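Local coordinates for member of s1p family of ribosomal proteins (Pyrococcus furiosus, PDB 5YH1), which binds manganese in its DHH domain and is probably an exonuclease acting on nucleic acids, at residues P39-A44 and A207-P212; F46-A51 and T77-L82; R273-E278 and R290-G295; L365-G370 and E428-E433; A374-S379 and F387-I392. All coordinates share one frame; numbering follows the deposited sequence.

All five contacts are buried and largely apolar, and none has a hydrogen bond between its two segments. Interactions 1 and 2 lie side by side in the DHH region, share helix 32-53 and are joined by polar bonds around Arg49 and Asn211. Interactions 4 and 5, on the opposite side of the chain's centre, hold helices 423-435 and 389-399 on neighbouring strands of the mixed sheet. Interaction 3 stands apart, near the start of helix 286-311, and is the one touched by a second subunit. Aromatic rings carry interactions 1, 4 and 5; interaction 2 pairs branched aliphatics and an arginine, while interaction 3 turns on a single leucine.

Interaction 1: P39-A44 and A207-P212; sequences PKIMKA and ARYINP
Two consecutive residues of one helix, Ile41 and Met42, share the ring of Tyr209, one lying over a face and the other approaching it obliquely. Ile41 CG2 sits 3.8 Å from Tyr209 CD1, offset toward the rim, in a CH-pi contact whose direction is 26° off the ring normal. This branch stands anti to the backbone N of Ile41, which sends it across the gap between the helices. Met42, present as selenomethionine, touches the ring first with its CG, 3.6 Å from Tyr209 CE2. Its SE lies 5.2 Å from the centroid of the Tyr209 ring, 63° off the normal, a Met-aromatic contact made obliquely. The pairing joins helix 32-53 to helix 199-210 in the DHH domain, built round a parallel five-stranded sheet; Ile41 also packs on Val185 of strand 183-185, and its side chain is about 11 Å from that of the manganese ligand His163. At the far end of the ring, Tyr209 OH makes a weak hydrogen bond to Gly26 O. The preceding residue, Arg208, forms salt bridges with Glu205 and Glu215, one on each side of it in the sequence.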
# COMPACT_ATOMS: atom_id res chain seq x y z
N PRO A 39 40.03 -3.99 10.88
CA PRO A 39 40.11 -4.98 9.80
C PRO A 39 38.76 -5.25 9.09
O PRO A 39 38.73 -5.34 7.86
CB PRO A 39 40.61 -6.25 10.52
CG PRO A 39 41.28 -5.75 11.76
CD PRO A 39 40.46 -4.56 12.17
N LYS A 40 37.68 -5.35 9.84
CA LYS A 40 36.36 -5.56 9.25
C LYS A 40 35.83 -4.30 8.57
O LYS A 40 35.19 -4.38 7.53
CB LYS A 40 35.38 -6.06 10.30
CG LYS A 40 35.89 -7.32 10.98
CD LYS A 40 34.78 -8.23 11.45
CE LYS A 40 34.99 -8.69 12.89
NZ LYS A 40 33.87 -9.57 13.33
N ILE A 41 36.13 -3.14 9.14
CA ILE A 41 35.81 -1.87 8.49
C ILE A 41 36.48 -1.77 7.11
O ILE A 41 35.85 -1.37 6.13
CB ILE A 41 36.20 -0.68 9.38
CG1 ILE A 41 35.14 -0.52 10.49
CG2 ILE A 41 36.29 0.60 8.56
CD1 ILE A 41 35.49 0.50 11.55
N MSE A 42 37.76 -2.15 7.06
CA MSE A 42 38.53 -2.09 5.81
C MSE A 42 38.05 -3.14 4.83
O MSE A 42 38.02 -2.90 3.63
CB MSE A 42 40.03 -2.23 6.07
CG MSE A 42 40.55 -0.93 6.69
SE MSE A 42 42.51 -0.94 6.98
CE MSE A 42 43.08 -0.40 5.18
N LYS A 43 37.67 -4.31 5.32
CA LYS A 43 37.07 -5.34 4.47
C LYS A 43 35.73 -4.88 3.87
O LYS A 43 35.49 -5.06 2.68
CB LYS A 43 36.86 -6.63 5.26
CG LYS A 43 36.36 -7.79 4.41
CD LYS A 43 36.30 -9.06 5.25
CE LYS A 43 35.79 -10.25 4.47
NZ LYS A 43 35.56 -11.38 5.40
N ALA A 44 34.88 -4.27 4.69
CA ALA A 44 33.60 -3.73 4.21
C ALA A 44 33.83 -2.73 3.08
O ALA A 44 33.17 -2.80 2.03
CB ALA A 44 32.83 -3.07 5.35
N ALA A 207 32.44 4.85 5.28
CA ALA A 207 32.36 5.74 4.12
C ALA A 207 33.68 6.45 3.82
O ALA A 207 34.04 6.64 2.66
CB ALA A 207 31.25 6.76 4.30
N ARG A 208 34.40 6.84 4.87
CA ARG A 208 35.70 7.49 4.71
C ARG A 208 36.72 6.54 4.07
O ARG A 208 37.54 6.96 3.24
CB ARG A 208 36.22 8.01 6.05
CG ARG A 208 35.43 9.19 6.61
CD ARG A 208 35.88 9.61 8.00
NE ARG A 208 37.32 9.87 8.01
CZ ARG A 208 38.27 9.03 8.44
NH1 ARG A 208 37.96 7.85 8.97
NH2 ARG A 208 39.53 9.38 8.35
N TYR A 209 36.68 5.26 4.43
CA TYR A 209 37.53 4.26 3.78
C TYR A 209 37.10 3.99 2.33
O TYR A 209 37.95 3.75 1.47
CB TYR A 209 37.56 2.96 4.58
CG TYR A 209 38.41 3.04 5.82
CD1 TYR A 209 37.93 3.65 6.97
CD2 TYR A 209 39.71 2.53 5.85
CE1 TYR A 209 38.69 3.73 8.12
CE2 TYR A 209 40.48 2.61 6.99
CZ TYR A 209 39.96 3.22 8.13
OH TYR A 209 40.71 3.32 9.28
N ILE A 210 35.80 4.03 2.06
CA ILE A 210 35.32 3.85 0.69
C ILE A 210 35.82 4.99 -0.18
O ILE A 210 36.30 4.75 -1.28
CB ILE A 210 33.78 3.77 0.62
CG1 ILE A 210 33.30 2.45 1.24
CG2 ILE A 210 33.29 3.86 -0.82
CD1 ILE A 210 31.84 2.45 1.63
N ASN A 211 35.67 6.22 0.31
CA ASN A 211 36.00 7.40 -0.48
C ASN A 211 36.51 8.55 0.40
O ASN A 211 35.73 9.41 0.82
CB ASN A 211 34.78 7.85 -1.30
CG ASN A 211 35.11 8.95 -2.29
OD1 ASN A 211 36.24 9.42 -2.36
ND2 ASN A 211 34.12 9.36 -3.06
N PRO A 212 37.83 8.58 0.67
CA PRO A 212 38.37 9.62 1.56
C PRO A 212 38.03 11.07 1.18
O PRO A 212 37.99 11.92 2.05
CB PRO A 212 39.88 9.37 1.52
CG PRO A 212 40.00 7.91 1.23
CD PRO A 212 38.86 7.60 0.29

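Interaction 2: F46-A51 and T77-L82; sequences FMIRRA and TAIIPL
The guanidinium group of Arg49 is met obliquely by Leu82 CD1, which comes within 3.9 Å of Arg49 NH1. This is helix-helix packing inside the DHH domain: helix 32-53 and helix 66-86, separated in the chain by strand 58-63, lie against each other beside the parallel sheet. A bend at chi3 of Arg49 (57°) brings the planar head in toward Leu82, although its CB does not point at the partner helix. Its rotation is fixed by three backbone carbonyls outside the two segments, since NE binds Ala20 O, NH2 binds Arg19 O and NH1 binds Ile210 O. All three nitrogens are thus engaged, and the methyl of Leu82 lies beside a guanidinium whose nitrogens all bond to carbonyl oxygens. One residue earlier on the same helix, the CB of Ile48 points toward the partner helix, and its side chain also packs on Leu132 and Val134 of strand 132-136. Ile48 and Ile79 cross at about a right angle, and the CG2 methyl of Ile48 lies against the outer part of the Ile79 side chain, 3.8 Å from both its CG1 and CD1.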
# COMPACT_ATOMS: atom_id res chain seq x y z
N PHE A 46 36.53 -2.43 1.21
CA PHE A 46 37.08 -3.17 0.08
C PHE A 46 35.96 -3.78 -0.78
O PHE A 46 35.95 -3.61 -2.00
CB PHE A 46 38.03 -4.29 0.56
CG PHE A 46 38.41 -5.27 -0.52
CD1 PHE A 46 39.44 -4.99 -1.40
CD2 PHE A 46 37.71 -6.46 -0.67
CE1 PHE A 46 39.78 -5.89 -2.41
CE2 PHE A 46 38.05 -7.36 -1.68
CZ PHE A 46 39.08 -7.07 -2.55
N MSE A 47 35.02 -4.47 -0.14
CA MSE A 47 33.93 -5.12 -0.88
C MSE A 47 33.07 -4.12 -1.60
O MSE A 47 32.68 -4.33 -2.74
CB MSE A 47 33.10 -5.98 0.07
CG MSE A 47 33.84 -7.28 0.35
SE MSE A 47 32.88 -8.33 1.70
CE MSE A 47 31.46 -8.97 0.47
N ILE A 48 32.77 -2.99 -0.96
CA ILE A 48 31.93 -1.98 -1.57
C ILE A 48 32.64 -1.34 -2.76
O ILE A 48 32.07 -1.24 -3.86
CB ILE A 48 31.43 -0.95 -0.53
CG1 ILE A 48 30.40 -1.62 0.39
CG2 ILE A 48 30.80 0.27 -1.19
CD1 ILE A 48 30.11 -0.88 1.67
N ARG A 49 33.90 -0.96 -2.57
CA ARG A 49 34.71 -0.35 -3.64
C ARG A 49 34.86 -1.30 -4.83
O ARG A 49 34.83 -0.88 -5.98
CB ARG A 49 36.09 0.06 -3.12
CG ARG A 49 36.10 1.29 -2.21
CD ARG A 49 37.44 1.42 -1.49
NE ARG A 49 38.56 1.49 -2.43
CZ ARG A 49 38.90 2.57 -3.13
NH1 ARG A 49 38.23 3.70 -3.01
NH2 ARG A 49 39.92 2.52 -3.96
N ARG A 50 35.03 -2.59 -4.55
CA ARG A 50 35.21 -3.57 -5.62
C ARG A 50 33.96 -3.71 -6.48
O ARG A 50 34.04 -3.70 -7.71
CB ARG A 50 35.62 -4.93 -5.04
CG ARG A 50 36.31 -5.81 -6.07
CD ARG A 50 36.69 -7.17 -5.52
NE ARG A 50 37.59 -7.87 -6.44
CZ ARG A 50 37.23 -8.42 -7.61
NH1 ARG A 50 35.96 -8.38 -8.01
NH2 ARG A 50 38.15 -9.02 -8.37
N ALA A 51 32.80 -3.81 -5.82
CA ALA A 51 31.52 -3.80 -6.53
C ALA A 51 31.40 -2.58 -7.45
O ALA A 51 31.01 -2.71 -8.61
CB ALA A 51 30.36 -3.83 -5.55
N THR A 77 26.76 8.93 -0.02
CA THR A 77 27.53 10.12 -0.36
C THR A 77 28.96 9.77 -0.81
O THR A 77 29.51 10.43 -1.68
CB THR A 77 27.55 11.09 0.84
OG1 THR A 77 26.20 11.43 1.19
CG2 THR A 77 28.31 12.37 0.52
N ALA A 78 29.54 8.73 -0.22
CA ALA A 78 30.86 8.23 -0.63
C ALA A 78 30.80 7.39 -1.92
O ALA A 78 31.70 7.46 -2.76
CB ALA A 78 31.45 7.39 0.50
N ILE A 79 29.75 6.59 -2.06
CA ILE A 79 29.63 5.64 -3.17
C ILE A 79 29.32 6.32 -4.52
O ILE A 79 29.97 6.02 -5.52
CB ILE A 79 28.57 4.57 -2.85
CG1 ILE A 79 29.09 3.66 -1.75
CG2 ILE A 79 28.22 3.74 -4.08
CD1 ILE A 79 28.01 2.90 -1.01
N ILE A 80 28.34 7.21 -4.53
CA ILE A 80 27.84 7.80 -5.78
C ILE A 80 28.95 8.45 -6.62
O ILE A 80 29.03 8.19 -7.83
CB ILE A 80 26.68 8.80 -5.54
CG1 ILE A 80 25.41 8.08 -5.05
CG2 ILE A 80 26.36 9.60 -6.79
CD1 ILE A 80 24.90 6.99 -5.96
N PRO A 81 29.81 9.30 -6.01
CA PRO A 81 30.90 9.89 -6.79
C PRO A 81 31.84 8.87 -7.44
O PRO A 81 32.29 9.10 -8.56
CB PRO A 81 31.66 10.73 -5.76
CG PRO A 81 30.66 11.06 -4.72
CD PRO A 81 29.73 9.88 -4.66
N LEU A 82 32.14 7.78 -6.75
CA LEU A 82 32.99 6.74 -7.33
C LEU A 82 32.30 6.08 -8.51
O LEU A 82 32.91 5.85 -9.55
CB LEU A 82 33.38 5.68 -6.29
CG LEU A 82 34.31 6.09 -5.15
CD1 LEU A 82 34.72 4.86 -4.36
CD2 LEU A 82 35.54 6.84 -5.67

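Interaction 3: R273-E278 and R290-G295; sequences RGIIEE and RMLVEG
Leu292, on the long helix 286-311 that leads from the DHH region to the C-terminal sheet domain, packs against the turn that opens the short helix 276-279. Its CD1 methyl does all the touching. CD1 of Leu292 lies 3.7 Å from Glu278 CB and, more loosely, 4.4 Å from Ile275 CG2, and so reaches both the loop and the first helical turn. Glu278 starts out toward the leucine, but its chain bends at chi2 (-64°) and carries the carboxylate away, leaving the CB methylene as the apolar surface. The acid finds its partner elsewhere: Glu278 OE1 is hydrogen-bonded to Thr283 OG1, while the backbone carbonyl of Glu278 receives a bond from His289 ND1, a second tie to helix 286-311.

The turn itself is held by a side chain of its own. Gly274 N donates to Glu277 OE1 over 2.8 Å, with an angle of 148° at the hydrogen; the carboxylate is met on its syn side, only 15° out of its plane. Gly274 takes a positive phi two residues before the helix begins.

Around this junction Ile276 faces the body of the domain, packing on Tyr69 and Val73 of helix 66-86 and on Ile260 of helix 250-267. A second subunit approaches as well: its Tyr154 OH bonds to Gly274 O and its Ala153 packs on Leu292, so that the short helix, the long helix and the neighbouring chain meet here.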
# COMPACT_ATOMS: atom_id res chain seq x y z
N ARG A 273 15.20 10.95 -0.85
CA ARG A 273 16.22 11.59 -1.69
C ARG A 273 15.71 12.93 -2.22
O ARG A 273 14.59 13.01 -2.72
CB ARG A 273 16.61 10.68 -2.87
CG ARG A 273 17.61 11.29 -3.82
CD ARG A 273 18.18 10.29 -4.82
NE ARG A 273 18.77 9.12 -4.16
CZ ARG A 273 18.17 7.95 -3.97
NH1 ARG A 273 16.92 7.73 -4.39
NH2 ARG A 273 18.81 6.96 -3.34
N GLY A 274 16.54 13.95 -2.09
CA GLY A 274 16.20 15.32 -2.46
C GLY A 274 15.79 16.13 -1.25
O GLY A 274 15.75 17.36 -1.32
N ILE A 275 15.47 15.44 -0.15
CA ILE A 275 15.06 16.08 1.10
C ILE A 275 16.03 15.75 2.23
O ILE A 275 16.53 16.65 2.90
CB ILE A 275 13.63 15.67 1.51
CG1 ILE A 275 12.68 15.80 0.31
CG2 ILE A 275 13.15 16.53 2.67
CD1 ILE A 275 11.25 15.38 0.60
N ILE A 276 16.28 14.46 2.45
CA ILE A 276 17.11 14.02 3.58
C ILE A 276 18.52 14.65 3.56
O ILE A 276 19.03 15.04 4.61
CB ILE A 276 17.17 12.47 3.66
CG1 ILE A 276 17.85 11.99 4.95
CG2 ILE A 276 17.89 11.87 2.46
CD1 ILE A 276 17.08 12.31 6.21
N GLU A 277 19.12 14.78 2.38
CA GLU A 277 20.46 15.37 2.25
C GLU A 277 20.49 16.83 2.72
O GLU A 277 21.51 17.29 3.25
CB GLU A 277 20.96 15.34 0.80
CG GLU A 277 21.07 13.95 0.18
CD GLU A 277 19.80 13.49 -0.51
OE1 GLU A 277 18.74 14.15 -0.38
OE2 GLU A 277 19.85 12.46 -1.20
N GLU A 278 19.38 17.54 2.50
CA GLU A 278 19.27 18.94 2.90
C GLU A 278 19.13 19.05 4.40
O GLU A 278 19.76 19.90 5.03
CB GLU A 278 18.06 19.60 2.23
CG GLU A 278 18.05 19.54 0.71
CD GLU A 278 19.19 20.30 0.07
OE1 GLU A 278 19.93 21.01 0.77
OE2 GLU A 278 19.35 20.18 -1.16
N ARG A 290 17.89 25.41 6.25
CA ARG A 290 17.25 26.26 7.25
C ARG A 290 15.75 26.32 7.09
O ARG A 290 15.02 26.18 8.06
CB ARG A 290 17.83 27.68 7.22
CG ARG A 290 19.08 27.81 8.04
CD ARG A 290 19.83 29.09 7.74
NE ARG A 290 20.92 29.27 8.69
CZ ARG A 290 21.92 30.14 8.56
NH1 ARG A 290 22.01 30.92 7.49
NH2 ARG A 290 22.85 30.21 9.51
N MSE A 291 15.28 26.52 5.86
CA MSE A 291 13.83 26.59 5.61
C MSE A 291 13.14 25.30 6.00
O MSE A 291 12.09 25.33 6.62
CB MSE A 291 13.57 26.95 4.16
CG MSE A 291 13.93 28.41 3.93
SE MSE A 291 13.48 28.93 2.08
CE MSE A 291 15.00 28.29 1.01
N LEU A 292 13.74 24.16 5.68
CA LEU A 292 13.16 22.87 6.09
C LEU A 292 13.14 22.69 7.60
O LEU A 292 12.09 22.43 8.18
CB LEU A 292 13.91 21.72 5.44
CG LEU A 292 13.66 21.57 3.94
CD1 LEU A 292 14.63 20.58 3.34
CD2 LEU A 292 12.22 21.14 3.66
N VAL A 293 14.29 22.83 8.26
CA VAL A 293 14.36 22.58 9.70
C VAL A 293 13.57 23.61 10.50
O VAL A 293 12.86 23.25 11.44
CB VAL A 293 15.82 22.50 10.20
CG1 VAL A 293 15.87 22.40 11.72
CG2 VAL A 293 16.51 21.30 9.58
N GLU A 294 13.66 24.89 10.13
CA GLU A 294 12.92 25.95 10.83
C GLU A 294 11.45 25.96 10.46
O GLU A 294 10.61 26.39 11.25
CB GLU A 294 13.53 27.34 10.55
CG GLU A 294 14.95 27.51 11.08
CD GLU A 294 15.61 28.82 10.65
OE1 GLU A 294 14.95 29.66 9.99
OE2 GLU A 294 16.81 29.00 10.97
N GLY A 295 11.11 25.49 9.27
CA GLY A 295 9.72 25.32 8.89
C GLY A 295 9.05 24.14 9.58
O GLY A 295 7.90 24.23 10.02

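Interaction 4: L365-G370 and E428-E433; sequences LTLAYG and EAFAKE
Leu365 and Phe430 reach for each other from opposite directions, the leucine from a strand and the ring from a helix. Leu365 CD2 lies 4.0 Å from Phe430 CE2 and 4.1 Å from Phe430 CZ, so the methyl lies near the CE2-CZ bond. Two residues along the strand, on the same side, Leu367 adds a looser contact, its CD1 4.3 Å from Phe430 CE2. Both methyls come at the ring obliquely. With CG anti to the backbone N (chi1 -180°), Phe430 extends from its helix toward the strand; the nearest CA atoms, those of Leu367 and Ala431, are 9.6 Å apart. In the next shell Ile392 and Leu396 of helix 389-399 pack on Phe430, while Val376 of the neighbouring strand touches both leucines. Backbone hydrogen bonds to Asn327 on one flank and Arg377 on the other fix the strand within the sheet. On the opposite face of the strand, Thr366 OG1 bonds to His351 ND1 of helix 343-358. A mixed sheet with helices 389-399 and 423-435 on one face and helix 343-358 on the other makes an alpha/beta sandwich, consistent with the DHHA1-type domain that follows the DHH domain in RecJ relatives.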
# COMPACT_ATOMS: atom_id res chain seq x y z
N LEU A 365 9.85 2.97 34.86
CA LEU A 365 9.43 1.98 33.87
C LEU A 365 8.11 2.39 33.26
O LEU A 365 7.10 2.48 33.96
CB LEU A 365 9.30 0.61 34.52
CG LEU A 365 9.12 -0.57 33.55
CD1 LEU A 365 10.35 -0.78 32.67
CD2 LEU A 365 8.85 -1.83 34.35
N THR A 366 8.12 2.64 31.96
CA THR A 366 6.93 3.07 31.24
C THR A 366 6.46 1.96 30.32
O THR A 366 7.20 1.48 29.47
CB THR A 366 7.20 4.35 30.43
OG1 THR A 366 7.50 5.43 31.33
CG2 THR A 366 5.97 4.74 29.59
N LEU A 367 5.22 1.53 30.52
CA LEU A 367 4.61 0.47 29.73
C LEU A 367 3.43 1.03 28.94
O LEU A 367 2.42 1.40 29.53
CB LEU A 367 4.14 -0.64 30.66
CG LEU A 367 3.32 -1.76 30.02
CD1 LEU A 367 4.24 -2.70 29.27
CD2 LEU A 367 2.57 -2.51 31.11
N ALA A 368 3.56 1.09 27.63
CA ALA A 368 2.49 1.57 26.76
C ALA A 368 1.92 0.40 25.97
O ALA A 368 2.65 -0.22 25.20
CB ALA A 368 3.01 2.62 25.80
N TYR A 369 0.63 0.11 26.13
CA TYR A 369 0.06 -1.10 25.53
C TYR A 369 -1.14 -0.85 24.61
O TYR A 369 -1.91 0.10 24.79
CB TYR A 369 -0.32 -2.10 26.62
CG TYR A 369 -1.35 -1.62 27.61
CD1 TYR A 369 -2.72 -1.79 27.37
CD2 TYR A 369 -0.97 -0.99 28.79
CE1 TYR A 369 -3.66 -1.35 28.29
CE2 TYR A 369 -1.90 -0.55 29.71
CZ TYR A 369 -3.24 -0.73 29.45
OH TYR A 369 -4.16 -0.29 30.37
N GLY A 370 -1.26 -1.71 23.62
CA GLY A 370 -2.45 -1.79 22.77
C GLY A 370 -3.18 -3.11 22.99
O GLY A 370 -2.97 -3.76 24.01
N GLU A 428 -0.57 -8.26 33.76
CA GLU A 428 -0.53 -8.49 35.20
C GLU A 428 0.69 -9.32 35.60
O GLU A 428 1.29 -9.06 36.64
CB GLU A 428 -1.83 -9.12 35.69
CG GLU A 428 -2.98 -8.13 35.73
CD GLU A 428 -4.27 -8.73 36.25
OE1 GLU A 428 -4.33 -9.96 36.47
OE2 GLU A 428 -5.24 -7.96 36.43
N ALA A 429 1.06 -10.30 34.78
CA ALA A 429 2.26 -11.09 35.06
C ALA A 429 3.51 -10.23 34.86
O ALA A 429 4.50 -10.39 35.58
CB ALA A 429 2.32 -12.32 34.18
N PHE A 430 3.48 -9.35 33.87
CA PHE A 430 4.58 -8.41 33.68
C PHE A 430 4.73 -7.53 34.92
O PHE A 430 5.84 -7.31 35.40
CB PHE A 430 4.37 -7.55 32.44
CG PHE A 430 5.49 -6.57 32.20
CD1 PHE A 430 6.60 -6.94 31.48
CD2 PHE A 430 5.42 -5.28 32.72
CE1 PHE A 430 7.64 -6.04 31.27
CE2 PHE A 430 6.45 -4.39 32.50
CZ PHE A 430 7.56 -4.76 31.78
N ALA A 431 3.62 -7.03 35.44
CA ALA A 431 3.66 -6.14 36.60
C ALA A 431 4.18 -6.86 37.85
O ALA A 431 4.89 -6.26 38.67
CB ALA A 431 2.28 -5.54 36.85
N LYS A 432 3.86 -8.15 38.00
CA LYS A 432 4.33 -8.92 39.15
C LYS A 432 5.83 -9.11 39.09
O LYS A 432 6.50 -9.06 40.12
CB LYS A 432 3.64 -10.29 39.24
N GLU A 433 6.37 -9.32 37.89
CA GLU A 433 7.81 -9.44 37.73
C GLU A 433 8.54 -8.15 38.10
O GLU A 433 9.67 -8.20 38.61
CB GLU A 433 8.17 -9.84 36.30
CG GLU A 433 7.74 -11.25 35.92
CD GLU A 433 8.25 -12.31 36.89
OE1 GLU A 433 7.42 -13.06 37.44
OE2 GLU A 433 9.48 -12.37 37.11

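Interaction 5: A374-S379 and F387-I392; sequences AVVRAS and FDLNKI
Val376 splits at CB into two methyls, and each meets a different residue of the opposing segment. CG1 stands anti to the backbone N (chi1 -180°) and lies 4.0 Å from Phe387 CZ, while CG2 of Val376 reaches Leu389 CD1 at 4.1 Å. The contact closes a short connection in the mixed sheet of the C-terminal domain: strand 373-378 runs through a loop into helix 389-399, which lies over the face of the sheet bearing Val376 and Ala378. Farther along the strand, Ala378 meets the ring nearer its root, its CB 3.8 Å from both CD2 and CE2 of Phe387. Val376 and Ala378 thus follow one side of the ring from its tip inward, both meeting it obliquely. Phe430 of helix 423-435 packs on Val376 and Leu389 alike, adding the second helix of this layer. Between Phe387 and Leu389, Asp388 occupies the N-cap of the helix. Its OD2 makes a long salt bridge, 3.9 Å, with Lys391 NZ. The capping bond runs from Lys391 N to Asp388 OD1, 3.2 Å with an angle of 162° at the hydrogen, and the donor stands 68° out of the carboxylate plane.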
# COMPACT_ATOMS: atom_id res chain seq x y z
N ALA A 374 2.87 -4.32 23.62
CA ALA A 374 3.24 -3.34 24.63
C ALA A 374 4.63 -2.86 24.30
O ALA A 374 5.47 -3.64 23.87
CB ALA A 374 3.20 -3.96 26.02
N VAL A 375 4.86 -1.55 24.46
CA VAL A 375 6.18 -0.97 24.35
C VAL A 375 6.67 -0.66 25.76
O VAL A 375 5.92 -0.14 26.57
CB VAL A 375 6.18 0.30 23.49
CG1 VAL A 375 7.57 0.91 23.43
CG2 VAL A 375 5.70 -0.04 22.08
N VAL A 376 7.92 -1.01 26.04
CA VAL A 376 8.50 -0.90 27.37
C VAL A 376 9.72 -0.00 27.32
O VAL A 376 10.58 -0.18 26.47
CB VAL A 376 8.93 -2.28 27.92
CG1 VAL A 376 9.52 -2.14 29.32
CG2 VAL A 376 7.75 -3.24 27.94
N ARG A 377 9.78 0.96 28.23
CA ARG A 377 10.95 1.83 28.36
C ARG A 377 11.37 1.93 29.81
O ARG A 377 10.55 2.18 30.68
CB ARG A 377 10.66 3.20 27.77
CG ARG A 377 10.70 3.18 26.26
CD ARG A 377 10.05 4.39 25.64
NE ARG A 377 10.80 4.82 24.46
CZ ARG A 377 10.51 4.50 23.20
NH1 ARG A 377 9.49 3.72 22.91
NH2 ARG A 377 11.27 4.97 22.22
N ALA A 378 12.66 1.71 30.05
CA ALA A 378 13.26 1.71 31.38
C ALA A 378 14.33 2.79 31.44
O ALA A 378 15.21 2.83 30.59
CB ALA A 378 13.87 0.36 31.66
N SER A 379 14.25 3.68 32.42
CA SER A 379 15.32 4.65 32.66
C SER A 379 16.60 3.96 33.15
O SER A 379 16.57 2.82 33.61
CB SER A 379 14.88 5.67 33.69
OG SER A 379 14.71 5.04 34.94
N PHE A 387 16.86 -4.80 36.00
CA PHE A 387 15.77 -4.97 35.06
C PHE A 387 16.32 -5.49 33.74
O PHE A 387 17.26 -4.93 33.19
CB PHE A 387 15.05 -3.65 34.84
CG PHE A 387 14.00 -3.72 33.77
CD1 PHE A 387 12.74 -4.21 34.06
CD2 PHE A 387 14.29 -3.35 32.47
CE1 PHE A 387 11.77 -4.30 33.07
CE2 PHE A 387 13.33 -3.44 31.47
CZ PHE A 387 12.07 -3.91 31.78
N ASP A 388 15.76 -6.58 33.25
CA ASP A 388 16.15 -7.11 31.94
C ASP A 388 14.88 -7.58 31.24
O ASP A 388 14.27 -8.56 31.65
CB ASP A 388 17.15 -8.27 32.09
CG ASP A 388 17.66 -8.79 30.74
OD1 ASP A 388 16.94 -8.75 29.72
OD2 ASP A 388 18.81 -9.27 30.70
N LEU A 389 14.51 -6.85 30.19
CA LEU A 389 13.28 -7.12 29.47
C LEU A 389 13.30 -8.50 28.80
O LEU A 389 12.29 -9.20 28.82
CB LEU A 389 13.03 -6.03 28.43
CG LEU A 389 11.79 -6.17 27.54
CD1 LEU A 389 10.52 -6.17 28.39
CD2 LEU A 389 11.76 -5.07 26.49
N ASN A 390 14.43 -8.88 28.21
CA ASN A 390 14.56 -10.20 27.56
C ASN A 390 14.33 -11.34 28.54
O ASN A 390 13.65 -12.30 28.21
CB ASN A 390 15.91 -10.34 26.85
CG ASN A 390 16.07 -9.35 25.72
OD1 ASN A 390 15.18 -9.17 24.90
ND2 ASN A 390 17.21 -8.68 25.67
N LYS A 391 14.88 -11.22 29.74
CA LYS A 391 14.65 -12.23 30.79
C LYS A 391 13.19 -12.26 31.21
O LYS A 391 12.64 -13.33 31.43
CB LYS A 391 15.51 -11.95 32.03
CG LYS A 391 16.98 -12.26 31.83
CD LYS A 391 17.82 -11.87 33.04
CE LYS A 391 19.31 -12.00 32.73
NZ LYS A 391 20.16 -11.30 33.73
N ILE A 392 12.57 -11.09 31.33
CA ILE A 392 11.18 -11.02 31.75
C ILE A 392 10.27 -11.65 30.69
O ILE A 392 9.34 -12.36 31.03
CB ILE A 392 10.75 -9.59 32.12
CG1 ILE A 392 11.40 -9.21 33.46
CG2 ILE A 392 9.23 -9.47 32.23
CD1 ILE A 392 11.29 -7.75 33.83